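Local coordinates for RNA polymerase sigma factor (Bartonella quintana, PDB 5UXX), which probably directs RNA polymerase to promoters as an ECF-subfamily sigma factor that binds DNA, at residues Leu36-Gln48 and Trp60-Gln72. Residues are numbered along the deposited sequence; the frame is centred on the assembly and turned at random. Where two conformers were deposited one is given.
Sequences LVQDTLMKAWAKQ and WLFTILRNEFYSQ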
loop_
_atom_site.group_PDB
_atom_site.type_symbol
_atom_site.label_atom_id
_atom_site.label_comp_id
_atom_site.label_asym_id
_atom_site.label_seq_id
_atom_site.Cartn_x
_atom_site.Cartn_y
_atom_site.Cartn_z
ATOM N N LEU A 36 9.247 -5.966 2.013
ATOM C CA LEU A 36 7.992 -6.378 1.396
ATOM C C LEU A 36 7.947 -5.999 -0.081
ATOM O O LEU A 36 7.486 -6.775 -0.918
ATOM C CB LEU A 36 6.812 -5.754 2.139
ATOM C CG LEU A 36 5.408 -6.234 1.772
ATOM C CD1 LEU A 36 5.294 -7.739 1.936
ATOM C CD2 LEU A 36 4.376 -5.518 2.624
ATOM N N VAL A 37 8.428 -4.801 -0.394
ATOM C CA VAL A 37 8.497 -4.336 -1.774
ATOM C C VAL A 37 9.483 -5.183 -2.574
ATOM O O VAL A 37 9.205 -5.577 -3.707
ATOM C CB VAL A 37 8.916 -2.856 -1.849
ATOM C CG1 VAL A 37 9.005 -2.401 -3.298
ATOM C CG2 VAL A 37 7.937 -1.990 -1.078
ATOM N N GLN A 38 10.637 -5.452 -1.971
ATOM C CA GLN A 38 11.673 -6.270 -2.593
ATOM C C GLN A 38 11.145 -7.648 -2.989
ATOM O O GLN A 38 11.357 -8.103 -4.113
ATOM C CB GLN A 38 12.871 -6.413 -1.650
ATOM C CG GLN A 38 14.137 -6.905 -2.325
ATOM C CD GLN A 38 15.360 -6.768 -1.441
ATOM O OE1 GLN A 38 16.017 -5.727 -1.429
ATOM N NE2 GLN A 38 15.672 -7.821 -0.695
ATOM N N ASP A 39 10.458 -8.306 -2.059
ATOM C CA ASP A 39 9.895 -9.628 -2.313
ATOM C C ASP A 39 8.835 -9.579 -3.409
ATOM O O ASP A 39 8.717 -10.505 -4.209
ATOM C CB ASP A 39 9.293 -10.213 -1.033
ATOM C CG ASP A 39 10.341 -10.511 0.023
ATOM O OD1 ASP A 39 11.532 -10.630 -0.335
ATOM O OD2 ASP A 39 9.972 -10.632 1.210
ATOM N N THR A 40 8.070 -8.493 -3.440
ATOM C CA THR A 40 7.026 -8.316 -4.442
ATOM C C THR A 40 7.632 -8.192 -5.835
ATOM O O THR A 40 7.138 -8.782 -6.796
ATOM C CB THR A 40 6.164 -7.074 -4.144
ATOM O OG1 THR A 40 5.515 -7.236 -2.878
ATOM C CG2 THR A 40 5.113 -6.878 -5.227
ATOM N N LEU A 41 8.712 -7.422 -5.932
ATOM C CA LEU A 41 9.418 -7.224 -7.192
ATOM C C LEU A 41 9.955 -8.542 -7.743
ATOM O O LEU A 41 9.880 -8.801 -8.945
ATOM C CB LEU A 41 10.565 -6.230 -7.006
ATOM C CG LEU A 41 11.213 -5.684 -8.278
ATOM C CD1 LEU A 41 10.241 -4.784 -9.020
ATOM C CD2 LEU A 41 12.498 -4.941 -7.952
HETATM N N MSE A 42 10.494 -9.370 -6.854
HETATM C CA MSE A 42 11.057 -10.652 -7.258
HETATM C C MSE A 42 9.977 -11.619 -7.734
HETATM O O MSE A 42 10.177 -12.347 -8.708
HETATM C CB MSE A 42 11.854 -11.275 -6.110
HETATM C CG MSE A 42 13.287 -10.773 -6.018
HETATM SE SE MSE A 42 14.291 -11.580 -4.555
HETATM C CE MSE A 42 13.349 -10.766 -3.057
ATOM N N LYS A 43 8.835 -11.620 -7.055
ATOM C CA LYS A 43 7.727 -12.492 -7.429
ATOM C C LYS A 43 7.067 -12.025 -8.722
ATOM O O LYS A 43 6.690 -12.839 -9.563
ATOM C CB LYS A 43 6.691 -12.561 -6.306
ATOM C CG LYS A 43 7.195 -13.231 -5.039
ATOM C CD LYS A 43 6.114 -13.277 -3.972
ATOM C CE LYS A 43 6.669 -13.774 -2.648
ATOM N NZ LYS A 43 7.209 -15.156 -2.750
ATOM N N ALA A 44 6.932 -10.712 -8.872
ATOM C CA ALA A 44 6.304 -10.139 -10.056
ATOM C C ALA A 44 7.146 -10.392 -11.301
ATOM O O ALA A 44 6.611 -10.632 -12.383
ATOM C CB ALA A 44 6.077 -8.649 -9.866
ATOM N N TRP A 45 8.464 -10.335 -11.144
ATOM C CA TRP A 45 9.368 -10.586 -12.259
ATOM C C TRP A 45 9.267 -12.033 -12.729
ATOM O O TRP A 45 9.331 -12.313 -13.924
ATOM C CB TRP A 45 10.811 -10.258 -11.874
ATOM C CG TRP A 45 11.734 -10.208 -13.052
ATOM C CD1 TRP A 45 12.422 -11.252 -13.597
ATOM C CD2 TRP A 45 12.053 -9.058 -13.844
ATOM N NE1 TRP A 45 13.158 -10.822 -14.674
ATOM C CE2 TRP A 45 12.949 -9.478 -14.847
ATOM C CE3 TRP A 45 11.672 -7.713 -13.800
ATOM C CZ2 TRP A 45 13.470 -8.604 -15.797
ATOM C CZ3 TRP A 45 12.191 -6.845 -14.745
ATOM C CH2 TRP A 45 13.080 -7.294 -15.730
ATOM N N ALA A 46 9.114 -12.950 -11.780
ATOM C CA ALA A 46 8.996 -14.364 -12.106
ATOM C C ALA A 46 7.644 -14.686 -12.741
ATOM O O ALA A 46 7.555 -15.535 -13.627
ATOM C CB ALA A 46 9.211 -15.212 -10.861
ATOM N N LYS A 47 6.596 -14.001 -12.293
ATOM C CA LYS A 47 5.245 -14.264 -12.785
ATOM C C LYS A 47 4.803 -13.282 -13.865
ATOM O O LYS A 47 3.626 -13.244 -14.226
ATOM C CB LYS A 47 4.246 -14.212 -11.628
ATOM C CG LYS A 47 4.562 -15.140 -10.470
ATOM C CD LYS A 47 3.771 -14.744 -9.232
ATOM C CE LYS A 47 2.310 -15.149 -9.347
ATOM N NZ LYS A 47 1.450 -14.423 -8.368
ATOM N N GLN A 48 5.744 -12.496 -14.381
ATOM C CA GLN A 48 5.432 -11.431 -15.334
ATOM C C GLN A 48 4.708 -11.937 -16.582
ATOM O O GLN A 48 3.924 -11.209 -17.188
ATOM C CB GLN A 48 6.702 -10.673 -15.732
ATOM C CG GLN A 48 7.706 -11.451 -16.556
ATOM C CD GLN A 48 8.899 -10.597 -16.936
ATOM O OE1 GLN A 48 8.839 -9.810 -17.881
ATOM N NE2 GLN A 48 9.989 -10.737 -16.189
ATOM N N TRP A 60 -2.454 -5.566 -10.392
ATOM C CA TRP A 60 -1.792 -6.865 -10.402
ATOM C C TRP A 60 -0.619 -6.877 -9.425
ATOM O O TRP A 60 -0.427 -7.837 -8.679
ATOM C CB TRP A 60 -1.313 -7.206 -11.816
ATOM C CG TRP A 60 -0.731 -8.579 -11.956
ATOM C CD1 TRP A 60 -1.416 -9.759 -11.988
ATOM C CD2 TRP A 60 0.655 -8.916 -12.096
ATOM N NE1 TRP A 60 -0.543 -10.809 -12.134
ATOM C CE2 TRP A 60 0.735 -10.320 -12.203
ATOM C CE3 TRP A 60 1.836 -8.169 -12.138
ATOM C CZ2 TRP A 60 1.947 -10.991 -12.349
ATOM C CZ3 TRP A 60 3.039 -8.837 -12.284
ATOM C CH2 TRP A 60 3.086 -10.233 -12.387
ATOM N N LEU A 61 0.157 -5.798 -9.435
ATOM C CA LEU A 61 1.320 -5.669 -8.565
ATOM C C LEU A 61 0.914 -5.499 -7.104
ATOM O O LEU A 61 1.513 -6.101 -6.212
ATOM C CB LEU A 61 2.186 -4.489 -9.010
ATOM C CG LEU A 61 2.906 -4.671 -10.348
ATOM C CD1 LEU A 61 3.536 -3.369 -10.810
ATOM C CD2 LEU A 61 3.955 -5.763 -10.240
ATOM N N PHE A 62 -0.103 -4.675 -6.867
ATOM C CA PHE A 62 -0.599 -4.432 -5.517
ATOM C C PHE A 62 -1.165 -5.705 -4.895
ATOM O O PHE A 62 -1.047 -5.920 -3.690
ATOM C CB PHE A 62 -1.666 -3.334 -5.523
ATOM C CG PHE A 62 -1.109 -1.938 -5.436
ATOM C CD1 PHE A 62 -0.077 -1.529 -6.266
ATOM C CD2 PHE A 62 -1.625 -1.032 -4.523
ATOM C CE1 PHE A 62 0.431 -0.245 -6.185
ATOM C CE2 PHE A 62 -1.122 0.255 -4.439
ATOM C CZ PHE A 62 -0.093 0.647 -5.270
ATOM N N THR A 63 -1.778 -6.541 -5.726
ATOM C CA THR A 63 -2.332 -7.812 -5.274
ATOM C C THR A 63 -1.236 -8.730 -4.736
ATOM O O THR A 63 -1.408 -9.379 -3.704
ATOM C CB THR A 63 -3.086 -8.534 -6.408
ATOM O OG1 THR A 63 -4.105 -7.673 -6.930
ATOM C CG2 THR A 63 -3.725 -9.818 -5.895
ATOM N N ILE A 64 -0.111 -8.777 -5.442
ATOM C CA ILE A 64 1.022 -9.593 -5.019
ATOM C C ILE A 64 1.577 -9.118 -3.677
ATOM O O ILE A 64 1.831 -9.926 -2.783
ATOM C CB ILE A 64 2.149 -9.576 -6.069
ATOM C CG1 ILE A 64 1.671 -10.222 -7.372
ATOM C CG2 ILE A 64 3.385 -10.291 -5.542
ATOM C CD1 ILE A 64 2.680 -10.149 -8.498
ATOM N N LEU A 65 1.745 -7.807 -3.538
ATOM C CA LEU A 65 2.269 -7.230 -2.303
ATOM C C LEU A 65 1.298 -7.440 -1.147
ATOM O O LEU A 65 1.707 -7.810 -0.046
ATOM C CB LEU A 65 2.565 -5.737 -2.484
ATOM C CG LEU A 65 3.365 -5.053 -1.369
ATOM C CD1 LEU A 65 4.306 -4.010 -1.946
ATOM C CD2 LEU A 65 2.449 -4.416 -0.333
ATOM N N ARG A 66 0.016 -7.190 -1.400
ATOM C CA ARG A 66 -1.020 -7.384 -0.390
ATOM C C ARG A 66 -1.033 -8.809 0.153
ATOM O O ARG A 66 -1.077 -9.022 1.364
ATOM C CB ARG A 66 -2.398 -7.048 -0.966
ATOM C CG ARG A 66 -3.536 -7.685 -0.191
ATOM C CD ARG A 66 -4.753 -7.939 -1.059
ATOM N NE ARG A 66 -5.619 -8.960 -0.473
ATOM C CZ ARG A 66 -6.583 -8.714 0.408
ATOM N NH1 ARG A 66 -6.813 -7.474 0.813
ATOM N NH2 ARG A 66 -7.317 -9.709 0.885
ATOM N N ASN A 67 -0.972 -9.783 -0.750
ATOM C CA ASN A 67 -1.065 -11.182 -0.360
ATOM C C ASN A 67 0.191 -11.650 0.359
ATOM O O ASN A 67 0.123 -12.465 1.278
ATOM C CB ASN A 67 -1.332 -12.062 -1.584
ATOM C CG ASN A 67 -2.754 -11.934 -2.092
ATOM O OD1 ASN A 67 -3.678 -11.660 -1.325
ATOM N ND2 ASN A 67 -2.940 -12.133 -3.393
ATOM N N GLU A 68 1.337 -11.127 -0.062
ATOM C CA GLU A 68 2.595 -11.438 0.598
ATOM C C GLU A 68 2.619 -10.844 2.000
ATOM O O GLU A 68 3.137 -11.455 2.932
ATOM C CB GLU A 68 3.782 -10.923 -0.222
ATOM C CG GLU A 68 5.134 -11.091 0.458
ATOM C CD GLU A 68 5.505 -12.547 0.697
ATOM O OE1 GLU A 68 4.935 -13.433 0.026
ATOM O OE2 GLU A 68 6.369 -12.803 1.562
ATOM N N PHE A 69 2.034 -9.659 2.147
ATOM C CA PHE A 69 1.990 -8.978 3.436
ATOM C C PHE A 69 1.167 -9.755 4.461
ATOM O O PHE A 69 1.611 -9.967 5.588
ATOM C CB PHE A 69 1.424 -7.566 3.281
ATOM C CG PHE A 69 1.041 -6.922 4.583
ATOM C CD1 PHE A 69 2.015 -6.467 5.458
ATOM C CD2 PHE A 69 -0.291 -6.773 4.935
ATOM C CE1 PHE A 69 1.667 -5.874 6.660
ATOM C CE2 PHE A 69 -0.646 -6.182 6.134
ATOM C CZ PHE A 69 0.335 -5.733 6.998
ATOM N N TYR A 70 -0.031 -10.174 4.066
ATOM C CA TYR A 70 -0.903 -10.923 4.965
ATOM C C TYR A 70 -0.309 -12.295 5.265
ATOM O O TYR A 70 -0.541 -12.862 6.333
ATOM C CB TYR A 70 -2.307 -11.064 4.369
ATOM C CG TYR A 70 -3.101 -9.777 4.384
ATOM C CD1 TYR A 70 -3.439 -9.161 5.583
ATOM C CD2 TYR A 70 -3.514 -9.177 3.202
ATOM C CE1 TYR A 70 -4.163 -7.983 5.603
ATOM C CE2 TYR A 70 -4.238 -7.999 3.212
ATOM C CZ TYR A 70 -4.559 -7.408 4.413
ATOM O OH TYR A 70 -5.281 -6.236 4.425
ATOM N N SER A 71 0.459 -12.820 4.316
ATOM C CA SER A 71 1.170 -14.077 4.511
ATOM C C SER A 71 2.221 -13.932 5.610
ATOM O O SER A 71 2.394 -14.826 6.439
ATOM C CB SER A 71 1.820 -14.538 3.206
ATOM O OG SER A 71 2.617 -15.691 3.412
ATOM N N GLN A 72 2.920 -12.800 5.608
ATOM C CA GLN A 72 3.923 -12.512 6.629
ATOM C C GLN A 72 3.282 -12.355 8.003
ATOM O O GLN A 72 3.817 -12.833 9.003
ATOM C CB GLN A 72 4.707 -11.243 6.278
ATOM C CG GLN A 72 5.473 -11.298 4.964
ATOM C CD GLN A 72 6.740 -12.130 5.041
ATOM O OE1 GLN A 72 7.006 -12.795 6.042
ATOM N NE2 GLN A 72 7.531 -12.094 3.975
#
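Thr40 meets Leu65 where helices 36-46 and 60-72 run closest, their axes 9.1 Å apart and inclined at 125°. From CB, which lies near Leu65 CB, Thr40 branches two ways. Its OG1 rests on Leu65, 3.3 Å from that residue's CA, while CG2, anti to the backbone N, reaches Ile64 CG2 and the carbonyl O of Leu61, each at 3.8 Å. The hydroxyl donates to Leu36 O (2.8 Å from OG1), one turn earlier, which also accepts from Thr40 N on the other face of its plane; a small beta-branched residue thus fills the crossing with no polar hydrogen facing apolar Leu65. Toward one end, Leu36's forked methyls serve two sides: CD2 touches Leu65 and Phe69 CB (3.7 Å from the latter), CD1 the aliphatic part of Glu68. Toward the other, small Ala44 admits larger neighbours: its CB touches Leu61 CD2 at 3.6 Å, and its O meets the Trp60 ring edge in plane, 3.5 Å from CH2. On the exposed side, Lys43 crosses Glu68 at about a right angle, CE packing against OE1; the salt bridge from Lys43 NZ to Glu68 OE1 is long, at 4.0 Å. With Val37 and Leu61 also packed on helix 7-26, this steeply crossed pair belongs to the helical bundle of sigma-70 region 2.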